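PDB 3C8T: fumarate lyase from Mesorhizobium sp., which is a mainly helical, four-subunit member of the fumarase/aspartase (fumarate lyase) superfamily, built round a core of long helices. Local coordinates for residues Ile308-Phe311 / Gly316-His319; Thr301-Ala306 / Trp322-Glu327. One frame throughout, in Å; residues are numbered along the deposited sequence.

Interaction 1: residues Ile308-Phe311 / Gly316-His319; sequences IHDF and GPWH
His309 carries its imidazole alongside Pro317 and Trp318 because its CG stands trans to the backbone N (chi1 -175°), an extended setting that takes the ring past the proline and as far as the CB of Trp318. Asp310 takes a different turn: with chi1 at 48° its CG sits between N and the carbonyl carbon, which folds the carboxylate round towards the same proline. Pro317 faces the loop and meets Ile308, His309 and Asp310 with its CB and CG. Its CG presses against the carbonyl oxygen of Ile308, the two atoms 3.3 Å apart, and its CB lies 3.7 Å from that same Ile308 O. On the imidazole side Pro317 CB is 4.1 Å from His309 ND1, the two side chains slanting past each other, whereas Asp310 OD1 comes within 4.1 Å of Pro317 CG almost at right angles. One residue further along, the CB of Trp318 meets His309 CE1 at 3.8 Å; these two side chains run side by side in the same direction. No hydrogen bond joins the segments, and across them the contact is van der Waals packing. A proline suits this place: in the first turn of a helix the lack of an N-H costs no bond, and its compact ring offers a rigid surface for the loop. The backbone of the loop is held from elsewhere, as Lys247 of the second subunit donates to the carbonyl oxygens of His309 and Phe311, and Asp251 of that subunit accepts from Phe311 N. Beyond its CB, Trp318 reaches helix 104-140, touching Gln105 and Met108. This is the turn of a helical hairpin, in which the irregular link 307-314 packs on the opening turn of helix 315-344 at a subunit interface.

Interaction 2: residues Thr301-Ala306 / Trp322-Glu327; sequences TSMLDA and WSAVPE
Met303 and Ala324 form the close part of this helix-helix contact: Met303 CG and SD lie 3.8 and 3.9 Å from Ala324 CB. The methionine chain is bent at every torsion; chi1 (-77°) brings CG beside the backbone N and chi2 (-55°) places the sulfur, so that both bear on the alanine methyl, while chi3 turns only the terminal methyl. Val325 adds a looser touch, its CG2 4.2 Å from Met303 SD, with the two side chains passing obliquely. An unbranched, flexible methionine can mould itself to such a surface, and the short alanine presents only a methyl to helix 301-306. The segment axes lie 9.3 Å apart at closest and run at 138° to one another, closer to antiparallel than to perpendicular. Val231 of helix 229-255 packs against both Met303 and Val325, covering this apolar side.

Towards Ser302 the contact becomes looser and polar. Ser302 CB still meets Ala324 CB at 4.0 Å, but beyond it a single water bridges the helices, 2.8 Å from Ser302 OG and 3.0 Å from Ser323 OG. Serine suits both positions, its short hydroxyl being able to share that water; Ser302 is buried and Ser323 partly exposed. The third subunit borders this side, its Ile295 packing on Ser323. Helix 315-344 is kinked here: neither Ser323 N nor Pro326 N, which has no hydrogen, bonds to the preceding turn. Behind the contact, Asp305 makes salt bridges with Arg297 of the second and of the third subunit, tying helix 284-306 into the tetramer. The pairing is that of a helical hairpin within a bundle, as in the long-helix core through which tetramers of the fumarase/aspartase superfamily assemble.

Overall arrangement
Both contacts join the end of helix 284-306, or the loop that follows it, to the early turns of helix 315-344. Along the chain, 301-306 comes first, then 308-311, 316-319 and 322-327, so interaction 1 lies at the bend of the hairpin and interaction 2 pairs its two arms. Their centres are about 11 Å apart, and they touch where Pro317 O packs 3.4 Å from Ala306 CB. Interaction 2 lies about 16 Å from the centre of the chain and interaction 1 about 26 Å from it, on the same side. Residues of both segment pairs also reach the second and third subunits, so this hairpin is part of the tetramer interface.

Interaction 1: residues Ile308-Phe311 / Gly316-His319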
ATOM      1  N   ILE A 308       6.171   8.546  10.784  1.00 30.69           N
ATOM      2  CA  ILE A 308       5.788   9.973  10.851  1.00 31.30           C
ATOM      3  C   ILE A 308       5.202  10.171  12.233  1.00 31.33           C
ATOM      4  O   ILE A 308       3.984  10.154  12.417  1.00 31.04           O
ATOM      5  CB  ILE A 308       4.729  10.415   9.799  1.00 31.46           C
ATOM      6  CG1 ILE A 308       4.905   9.726   8.441  1.00 32.45           C
ATOM      7  CG2 ILE A 308       4.713  11.907   9.640  1.00 30.62           C
ATOM      8  CD1 ILE A 308       6.193   9.940   7.749  1.00 31.49           C
ATOM      9  N   HIS A 309       6.094  10.324  13.200  1.00 30.46           N
ATOM     10  CA  HIS A 309       5.740  10.213  14.592  1.00 30.61           C
ATOM     11  C   HIS A 309       6.086  11.572  15.255  1.00 31.15           C
ATOM     12  O   HIS A 309       7.250  11.871  15.626  1.00 30.35           O
ATOM     13  CB  HIS A 309       6.559   9.071  15.166  1.00 30.63           C
ATOM     14  CG  HIS A 309       6.235   8.735  16.588  1.00 30.23           C
ATOM     15  ND1 HIS A 309       6.030   7.440  17.008  1.00 28.31           N
ATOM     16  CD2 HIS A 309       6.121   9.515  17.693  1.00 29.02           C
ATOM     17  CE1 HIS A 309       5.784   7.431  18.306  1.00 32.11           C
ATOM     18  NE2 HIS A 309       5.845   8.677  18.751  1.00 30.26           N
ATOM     19  N   ASP A 310       5.062  12.399  15.377  1.00 31.24           N
ATOM     20  CA  ASP A 310       5.264  13.796  15.682  1.00 32.44           C
ATOM     21  C   ASP A 310       5.719  14.019  17.143  1.00 32.11           C
ATOM     22  O   ASP A 310       5.335  13.277  18.061  1.00 31.81           O
ATOM     23  CB  ASP A 310       4.040  14.594  15.294  1.00 32.13           C
ATOM     24  CG  ASP A 310       2.755  13.960  15.790  1.00 36.73           C
ATOM     25  OD1 ASP A 310       2.305  12.934  15.187  1.00 41.57           O
ATOM     26  OD2 ASP A 310       2.186  14.496  16.773  1.00 39.57           O
ATOM     27  N   PHE A 311       6.637  14.977  17.297  1.00 31.96           N
ATOM     28  CA  PHE A 311       7.173  15.413  18.588  1.00 31.68           C
ATOM     29  C   PHE A 311       7.749  14.279  19.423  1.00 31.61           C
ATOM     30  O   PHE A 311       8.494  13.455  18.884  1.00 30.99           O
ATOM     31  CB  PHE A 311       6.170  16.301  19.334  1.00 31.79           C
ATOM     32  CG  PHE A 311       5.819  17.540  18.561  1.00 32.34           C
ATOM     33  CD1 PHE A 311       6.766  18.562  18.404  1.00 32.35           C
ATOM     34  CD2 PHE A 311       4.588  17.659  17.930  1.00 34.48           C
ATOM     35  CE1 PHE A 311       6.479  19.687  17.648  1.00 33.34           C
ATOM     36  CE2 PHE A 311       4.270  18.805  17.172  1.00 35.78           C
ATOM     37  CZ  PHE A 311       5.240  19.819  17.018  1.00 34.32           C
ATOM     38  N   GLY A 316      -1.298   7.926  17.876  1.00 29.23           N
ATOM     39  CA  GLY A 316      -1.767   7.393  16.584  1.00 29.32           C
ATOM     40  C   GLY A 316      -0.694   6.579  15.865  1.00 29.51           C
ATOM     41  O   GLY A 316      -0.841   5.358  15.692  1.00 28.84           O
ATOM     42  N   PRO A 317       0.418   7.246  15.442  1.00 29.84           N
ATOM     43  CA  PRO A 317       1.494   6.510  14.779  1.00 29.67           C
ATOM     44  C   PRO A 317       1.989   5.319  15.614  1.00 29.45           C
ATOM     45  O   PRO A 317       2.302   4.263  15.052  1.00 29.24           O
ATOM     46  CB  PRO A 317       2.619   7.561  14.671  1.00 30.26           C
ATOM     47  CG  PRO A 317       1.886   8.865  14.580  1.00 30.97           C
ATOM     48  CD  PRO A 317       0.737   8.683  15.555  1.00 29.06           C
ATOM     49  N   TRP A 318       2.093   5.502  16.924  1.00 28.96           N
ATOM     50  CA  TRP A 318       2.675   4.460  17.782  1.00 29.61           C
ATOM     51  C   TRP A 318       1.764   3.223  17.817  1.00 28.69           C
ATOM     52  O   TRP A 318       2.226   2.089  17.746  1.00 27.76           O
ATOM     53  CB  TRP A 318       2.963   5.033  19.178  1.00 29.82           C
ATOM     54  CG  TRP A 318       3.499   4.048  20.187  1.00 32.47           C
ATOM     55  CD1 TRP A 318       4.326   2.939  19.939  1.00 32.69           C
ATOM     56  CD2 TRP A 318       3.314   4.093  21.608  1.00 30.66           C
ATOM     57  NE1 TRP A 318       4.623   2.308  21.124  1.00 33.09           N
ATOM     58  CE2 TRP A 318       4.022   2.983  22.161  1.00 31.27           C
ATOM     59  CE3 TRP A 318       2.642   4.969  22.469  1.00 32.85           C
ATOM     60  CZ2 TRP A 318       4.047   2.715  23.530  1.00 31.04           C
ATOM     61  CZ3 TRP A 318       2.664   4.704  23.853  1.00 33.89           C
ATOM     62  CH2 TRP A 318       3.367   3.582  24.367  1.00 32.96           C
ATOM     63  N   HIS A 319       0.462   3.468  17.855  1.00 29.01           N
ATOM     64  CA  HIS A 319      -0.542   2.417  17.833  1.00 29.07           C
ATOM     65  C   HIS A 319      -0.381   1.498  16.614  1.00 29.00           C
ATOM     66  O   HIS A 319      -0.651   0.301  16.689  1.00 28.25           O
ATOM     67  CB  HIS A 319      -1.932   3.040  17.820  1.00 28.59           C
ATOM     68  CG  HIS A 319      -3.003   2.095  18.257  1.00 31.27           C
ATOM     69  ND1 HIS A 319      -3.691   2.251  19.437  1.00 32.22           N
ATOM     70  CD2 HIS A 319      -3.466   0.950  17.697  1.00 30.76           C
ATOM     71  CE1 HIS A 319      -4.554   1.257  19.572  1.00 33.12           C
ATOM     72  NE2 HIS A 319      -4.430   0.448  18.533  1.00 31.30           N
TER

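Interaction 2: residues Thr301-Ala306 / Trp322-Glu327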
ATOM      1  N   THR A 301       4.387  -1.401   4.993  1.00 26.07           N
ATOM      2  CA  THR A 301       3.675  -0.160   4.680  1.00 26.04           C
ATOM      3  C   THR A 301       3.212   0.606   5.922  1.00 26.47           C
ATOM      4  O   THR A 301       3.516   1.795   6.035  1.00 25.62           O
ATOM      5  CB  THR A 301       2.516  -0.459   3.729  1.00 26.28           C
ATOM      6  OG1 THR A 301       3.062  -1.150   2.604  1.00 26.63           O
ATOM      7  CG2 THR A 301       1.852   0.827   3.213  1.00 25.36           C
ATOM      8  N   SER A 302       2.533  -0.072   6.859  1.00 25.74           N
ATOM      9  CA  SER A 302       2.134   0.546   8.139  1.00 27.64           C
ATOM     10  C   SER A 302       3.306   1.095   8.926  1.00 26.99           C
ATOM     11  O   SER A 302       3.178   2.122   9.563  1.00 27.35           O
ATOM     12  CB  SER A 302       1.415  -0.448   9.074  1.00 28.34           C
ATOM     13  OG  SER A 302       0.177  -0.901   8.580  1.00 33.22           O
ATOM     14  N   MET A 303       4.433   0.389   8.920  1.00 27.27           N
ATOM     15  CA  MET A 303       5.619   0.875   9.643  1.00 29.13           C
ATOM     16  C   MET A 303       6.187   2.166   9.028  1.00 28.56           C
ATOM     17  O   MET A 303       6.613   3.051   9.740  1.00 28.47           O
ATOM     18  CB  MET A 303       6.714  -0.225   9.812  1.00 28.72           C
ATOM     19  CG  MET A 303       6.374  -1.256  10.921  1.00 29.30           C
ATOM     20  SD  MET A 303       6.024  -0.572  12.596  1.00 24.30           S
ATOM     21  CE  MET A 303       7.474   0.404  12.876  1.00 28.39           C
ATOM     22  N   LEU A 304       6.161   2.272   7.710  1.00 28.78           N
ATOM     23  CA  LEU A 304       6.553   3.525   7.057  1.00 29.24           C
ATOM     24  C   LEU A 304       5.629   4.682   7.441  1.00 29.58           C
ATOM     25  O   LEU A 304       6.087   5.798   7.606  1.00 29.76           O
ATOM     26  CB  LEU A 304       6.646   3.330   5.524  1.00 29.36           C
ATOM     27  CG  LEU A 304       7.796   2.372   5.095  1.00 29.35           C
ATOM     28  CD1 LEU A 304       7.716   2.003   3.643  1.00 28.40           C
ATOM     29  CD2 LEU A 304       9.156   2.958   5.407  1.00 31.97           C
ATOM     30  N   ASP A 305       4.338   4.405   7.613  1.00 29.96           N
ATOM     31  CA  ASP A 305       3.402   5.387   8.149  1.00 31.43           C
ATOM     32  C   ASP A 305       3.690   5.730   9.628  1.00 31.18           C
ATOM     33  O   ASP A 305       3.657   6.886  10.018  1.00 30.57           O
ATOM     34  CB  ASP A 305       1.940   4.926   7.986  1.00 31.88           C
ATOM     35  CG  ASP A 305       1.496   4.807   6.504  1.00 37.20           C
ATOM     36  OD1 ASP A 305       1.876   5.664   5.674  1.00 42.48           O
ATOM     37  OD2 ASP A 305       0.734   3.855   6.159  1.00 40.80           O
ATOM     38  N   ALA A 306       3.982   4.719  10.439  1.00 31.54           N
ATOM     39  CA  ALA A 306       4.252   4.886  11.863  1.00 31.38           C
ATOM     40  C   ALA A 306       5.496   5.742  12.154  1.00 31.66           C
ATOM     41  O   ALA A 306       5.636   6.304  13.260  1.00 32.70           O
ATOM     42  CB  ALA A 306       4.394   3.493  12.548  1.00 30.52           C
ATOM     43  N   TRP A 322       1.772  -1.636  16.941  1.00 30.55           N
ATOM     44  CA  TRP A 322       1.184  -2.654  17.815  1.00 31.51           C
ATOM     45  C   TRP A 322       0.549  -3.796  17.058  1.00 32.63           C
ATOM     46  O   TRP A 322       0.320  -4.844  17.639  1.00 33.34           O
ATOM     47  CB  TRP A 322       0.131  -2.047  18.778  1.00 31.83           C
ATOM     48  CG  TRP A 322       0.667  -1.046  19.809  1.00 32.11           C
ATOM     49  CD1 TRP A 322       1.973  -0.804  20.119  1.00 35.31           C
ATOM     50  CD2 TRP A 322      -0.111  -0.211  20.693  1.00 32.28           C
ATOM     51  NE1 TRP A 322       2.057   0.158  21.120  1.00 34.91           N
ATOM     52  CE2 TRP A 322       0.795   0.534  21.482  1.00 33.68           C
ATOM     53  CE3 TRP A 322      -1.483  -0.007  20.875  1.00 33.70           C
ATOM     54  CZ2 TRP A 322       0.371   1.465  22.461  1.00 33.51           C
ATOM     55  CZ3 TRP A 322      -1.907   0.921  21.840  1.00 33.76           C
ATOM     56  CH2 TRP A 322      -0.974   1.641  22.616  1.00 33.64           C
ATOM     57  N   SER A 323       0.200  -3.577  15.795  1.00 33.31           N
ATOM     58  CA  SER A 323      -0.198  -4.671  14.899  1.00 34.60           C
ATOM     59  C   SER A 323       0.981  -5.022  13.980  1.00 34.09           C
ATOM     60  O   SER A 323       1.338  -6.200  13.798  1.00 35.12           O
ATOM     61  CB  SER A 323      -1.435  -4.284  14.073  1.00 35.23           C
ATOM     62  OG  SER A 323      -1.113  -3.367  13.035  1.00 35.82           O
ATOM     63  N   ALA A 324       1.642  -4.000  13.446  1.00 32.65           N
ATOM     64  CA  ALA A 324       2.607  -4.265  12.384  1.00 31.42           C
ATOM     65  C   ALA A 324       3.798  -5.148  12.873  1.00 31.08           C
ATOM     66  O   ALA A 324       4.233  -6.090  12.150  1.00 29.83           O
ATOM     67  CB  ALA A 324       3.052  -2.965  11.702  1.00 31.12           C
ATOM     68  N   VAL A 325       4.302  -4.875  14.088  1.00 28.50           N
ATOM     69  CA  VAL A 325       5.413  -5.692  14.634  1.00 28.92           C
ATOM     70  C   VAL A 325       5.005  -7.129  14.979  1.00 29.14           C
ATOM     71  O   VAL A 325       5.541  -8.082  14.381  1.00 29.76           O
ATOM     72  CB  VAL A 325       6.186  -4.975  15.824  1.00 29.14           C
ATOM     73  CG1 VAL A 325       7.276  -5.884  16.456  1.00 29.51           C
ATOM     74  CG2 VAL A 325       6.801  -3.653  15.320  1.00 28.53           C
ATOM     75  N   PRO A 326       4.065  -7.319  15.935  1.00 29.09           N
ATOM     76  CA  PRO A 326       3.806  -8.721  16.250  1.00 29.50           C
ATOM     77  C   PRO A 326       3.242  -9.534  15.104  1.00 30.07           C
ATOM     78  O   PRO A 326       3.588 -10.739  14.978  1.00 29.65           O
ATOM     79  CB  PRO A 326       2.788  -8.671  17.400  1.00 28.71           C
ATOM     80  CG  PRO A 326       2.223  -7.295  17.371  1.00 30.28           C
ATOM     81  CD  PRO A 326       3.282  -6.407  16.785  1.00 29.02           C
ATOM     82  N   GLU A 327       2.366  -8.919  14.297  1.00 30.14           N
ATOM     83  CA  GLU A 327       1.768  -9.654  13.184  1.00 31.58           C
ATOM     84  C   GLU A 327       2.734  -9.831  12.002  1.00 29.42           C
ATOM     85  O   GLU A 327       2.763 -10.879  11.394  1.00 29.64           O
ATOM     86  CB  GLU A 327       0.469  -8.976  12.734  1.00 31.56           C
ATOM     87  CG  GLU A 327      -0.608  -8.978  13.813  1.00 35.12           C
ATOM     88  CD  GLU A 327      -1.839  -8.148  13.418  1.00 37.08           C
ATOM     89  OE1 GLU A 327      -2.227  -8.175  12.214  1.00 42.79           O
ATOM     90  OE2 GLU A 327      -2.436  -7.483  14.312  1.00 46.09           O
TER
HETATM   91  O   HOH W   1      -0.227  -3.215  10.159  1.00 30.31           O